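Local atomic coordinates of aminoglycoside acetyltransferase meta-AAC0020 (Uncultured bacterium, PDB entry 5F46), a protein that probably transfers an acetyl group from acetyl-coenzyme A to an amino group of aminoglycoside antibiotics, as a member of the GNAT acetyltransferase family. Residues G71-V76 / Y88-A93. Residues are numbered along the deposited sequence; the frame is centred on the assembly and turned at random.
Sequences GLTSYV and YIYDLA
With chi1 at 55°, Thr-73 sets OG1 between its backbone N and carbonyl carbon and swings the hydroxyl over to Asp-91, whose N donates to OG1 at 3.2 Å; the backbone of Tyr-90 sets CB at the ring edge of Tyr-75, 3.7 Å from CE1, and its anti torsion (chi1 -174°) carries the ring on past Tyr-75. The Tyr-75 and Tyr-90 side chains run alongside each other. The backbones pair antiparallel: Gly-71 and Ala-93 exchange two nearly straight bonds, and so do Tyr-75 and Tyr-88. In between lies a beta bulge, where Tyr-90 and Asp-91 sit opposite Thr-73. Thr-73 O accepts from Tyr-90 N at 2.9 Å, with the donor tilted 34° from the carbonyl plane, while Thr-73 N reaches Asp-91 O at 3.0 Å. This hairpin of strands 67-77 and 86-94 forms the middle of the GNAT sheet, and strand 86-94 carries a bulge consistent with the one that in GNAT relatives turns a backbone N-H toward the acetyl-coenzyme A thioester. The OH of Tyr-80 of the second subunit hydrogen-bonds to Thr-73 OG1 and Asp-91 OD2; OD2 also bonds Tyr-81 OH of that subunit. An alanine in place of Thr-73 would probably leave Asp-91 N without its side-chain acceptor and Tyr-80 without one partner. On the face bearing Leu-72, Ile-89 and Leu-92, Leu-72 CD2 touches Leu-92 CD1 at 3.8 Å, and its CB meets Ile-89 CG2; helix 103-117 packs here.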
loop_
_atom_site.group_PDB
_atom_site.type_symbol
_atom_site.label_atom_id
_atom_site.label_comp_id
_atom_site.label_asym_id
_atom_site.label_seq_id
_atom_site.Cartn_x
_atom_site.Cartn_y
_atom_site.Cartn_z
ATOM N N GLY B 71 12.654 12.951 4.124
ATOM C CA GLY B 71 11.490 12.905 3.270
ATOM C C GLY B 71 10.663 11.651 3.432
ATOM O O GLY B 71 11.080 10.692 4.084
ATOM N N LEU B 72 9.477 11.666 2.837
ATOM C CA LEU B 72 8.639 10.477 2.802
ATOM C C LEU B 72 7.920 10.401 1.462
ATOM O O LEU B 72 7.774 11.404 0.760
ATOM C CB LEU B 72 7.632 10.464 3.966
ATOM C CG LEU B 72 6.483 11.477 4.071
ATOM C CD1 LEU B 72 5.295 11.095 3.187
ATOM C CD2 LEU B 72 6.030 11.598 5.520
ATOM N N THR B 73 7.487 9.197 1.108
ATOM C CA THR B 73 6.740 8.979 -0.115
ATOM C C THR B 73 5.372 8.422 0.250
ATOM O O THR B 73 5.234 7.690 1.233
ATOM C CB THR B 73 7.481 8.023 -1.072
ATOM O OG1 THR B 73 7.765 6.795 -0.388
ATOM C CG2 THR B 73 8.798 8.651 -1.533
ATOM N N SER B 74 4.353 8.793 -0.513
ATOM C CA SER B 74 2.998 8.368 -0.169
ATOM C C SER B 74 2.197 8.025 -1.418
ATOM O O SER B 74 2.343 8.665 -2.456
ATOM C CB SER B 74 2.282 9.447 0.653
ATOM O OG SER B 74 2.071 10.637 -0.089
ATOM N N TYR B 75 1.364 6.994 -1.304
ATOM C CA TYR B 75 0.541 6.534 -2.415
ATOM C C TYR B 75 -0.927 6.697 -2.049
ATOM O O TYR B 75 -1.329 6.347 -0.947
ATOM C CB TYR B 75 0.833 5.068 -2.753
ATOM C CG TYR B 75 2.206 4.800 -3.343
ATOM C CD1 TYR B 75 3.326 4.670 -2.527
ATOM C CD2 TYR B 75 2.376 4.665 -4.715
ATOM C CE1 TYR B 75 4.587 4.416 -3.075
ATOM C CE2 TYR B 75 3.624 4.410 -5.269
ATOM C CZ TYR B 75 4.723 4.289 -4.441
ATOM O OH TYR B 75 5.960 4.043 -4.996
ATOM N N VAL B 76 -1.717 7.242 -2.963
ATOM C CA VAL B 76 -3.160 7.322 -2.754
ATOM C C VAL B 76 -3.789 5.990 -3.127
ATOM O O VAL B 76 -3.514 5.452 -4.202
ATOM C CB VAL B 76 -3.805 8.452 -3.586
ATOM C CG1 VAL B 76 -5.340 8.390 -3.486
ATOM C CG2 VAL B 76 -3.275 9.804 -3.133
ATOM N N TYR B 88 -1.038 5.775 1.788
ATOM C CA TYR B 88 -0.062 4.816 2.282
ATOM C C TYR B 88 1.330 5.441 2.237
ATOM O O TYR B 88 1.842 5.694 1.153
ATOM C CB TYR B 88 -0.105 3.549 1.422
ATOM C CG TYR B 88 0.870 2.458 1.799
ATOM C CD1 TYR B 88 1.367 2.346 3.088
ATOM C CD2 TYR B 88 1.295 1.534 0.852
ATOM C CE1 TYR B 88 2.252 1.341 3.426
ATOM C CE2 TYR B 88 2.184 0.531 1.179
ATOM C CZ TYR B 88 2.660 0.439 2.468
ATOM O OH TYR B 88 3.541 -0.563 2.797
ATOM N N ILE B 89 1.922 5.697 3.401
ATOM C CA ILE B 89 3.317 6.149 3.465
ATOM C C ILE B 89 4.218 4.941 3.277
ATOM O O ILE B 89 4.198 4.019 4.091
ATOM C CB ILE B 89 3.645 6.836 4.801
ATOM C CG1 ILE B 89 2.689 8.006 5.044
ATOM C CG2 ILE B 89 5.108 7.290 4.827
ATOM C CD1 ILE B 89 2.897 8.712 6.371
ATOM N N TYR B 90 4.980 4.932 2.189
ATOM C CA TYR B 90 5.773 3.765 1.835
ATOM C C TYR B 90 7.166 3.801 2.453
ATOM O O TYR B 90 7.583 2.846 3.107
ATOM C CB TYR B 90 5.889 3.629 0.317
ATOM C CG TYR B 90 6.579 2.353 -0.086
ATOM C CD1 TYR B 90 5.871 1.161 -0.182
ATOM C CD2 TYR B 90 7.945 2.332 -0.344
ATOM C CE1 TYR B 90 6.504 -0.014 -0.537
ATOM C CE2 TYR B 90 8.586 1.164 -0.694
ATOM C CZ TYR B 90 7.860 -0.004 -0.791
ATOM O OH TYR B 90 8.500 -1.168 -1.142
ATOM N N ASP B 91 7.887 4.897 2.224
ATOM C CA ASP B 91 9.213 5.094 2.809
ATOM C C ASP B 91 9.252 6.392 3.604
ATOM O O ASP B 91 8.628 7.376 3.215
ATOM C CB ASP B 91 10.299 5.136 1.727
ATOM C CG ASP B 91 10.801 3.760 1.334
ATOM O OD1 ASP B 91 10.815 2.850 2.193
ATOM O OD2 ASP B 91 11.189 3.594 0.158
ATOM N N LEU B 92 9.992 6.388 4.707
ATOM C CA LEU B 92 10.297 7.610 5.444
ATOM C C LEU B 92 11.726 7.536 5.967
ATOM O O LEU B 92 12.114 6.556 6.604
ATOM C CB LEU B 92 9.318 7.829 6.608
ATOM C CG LEU B 92 9.428 9.158 7.374
ATOM C CD1 LEU B 92 8.081 9.551 7.957
ATOM C CD2 LEU B 92 10.472 9.121 8.490
ATOM N N ALA B 93 12.511 8.572 5.704
ATOM C CA ALA B 93 13.876 8.603 6.206
ATOM C C ALA B 93 14.299 10.005 6.609
ATOM O O ALA B 93 13.856 10.998 6.029
ATOM C CB ALA B 93 14.841 8.040 5.163
#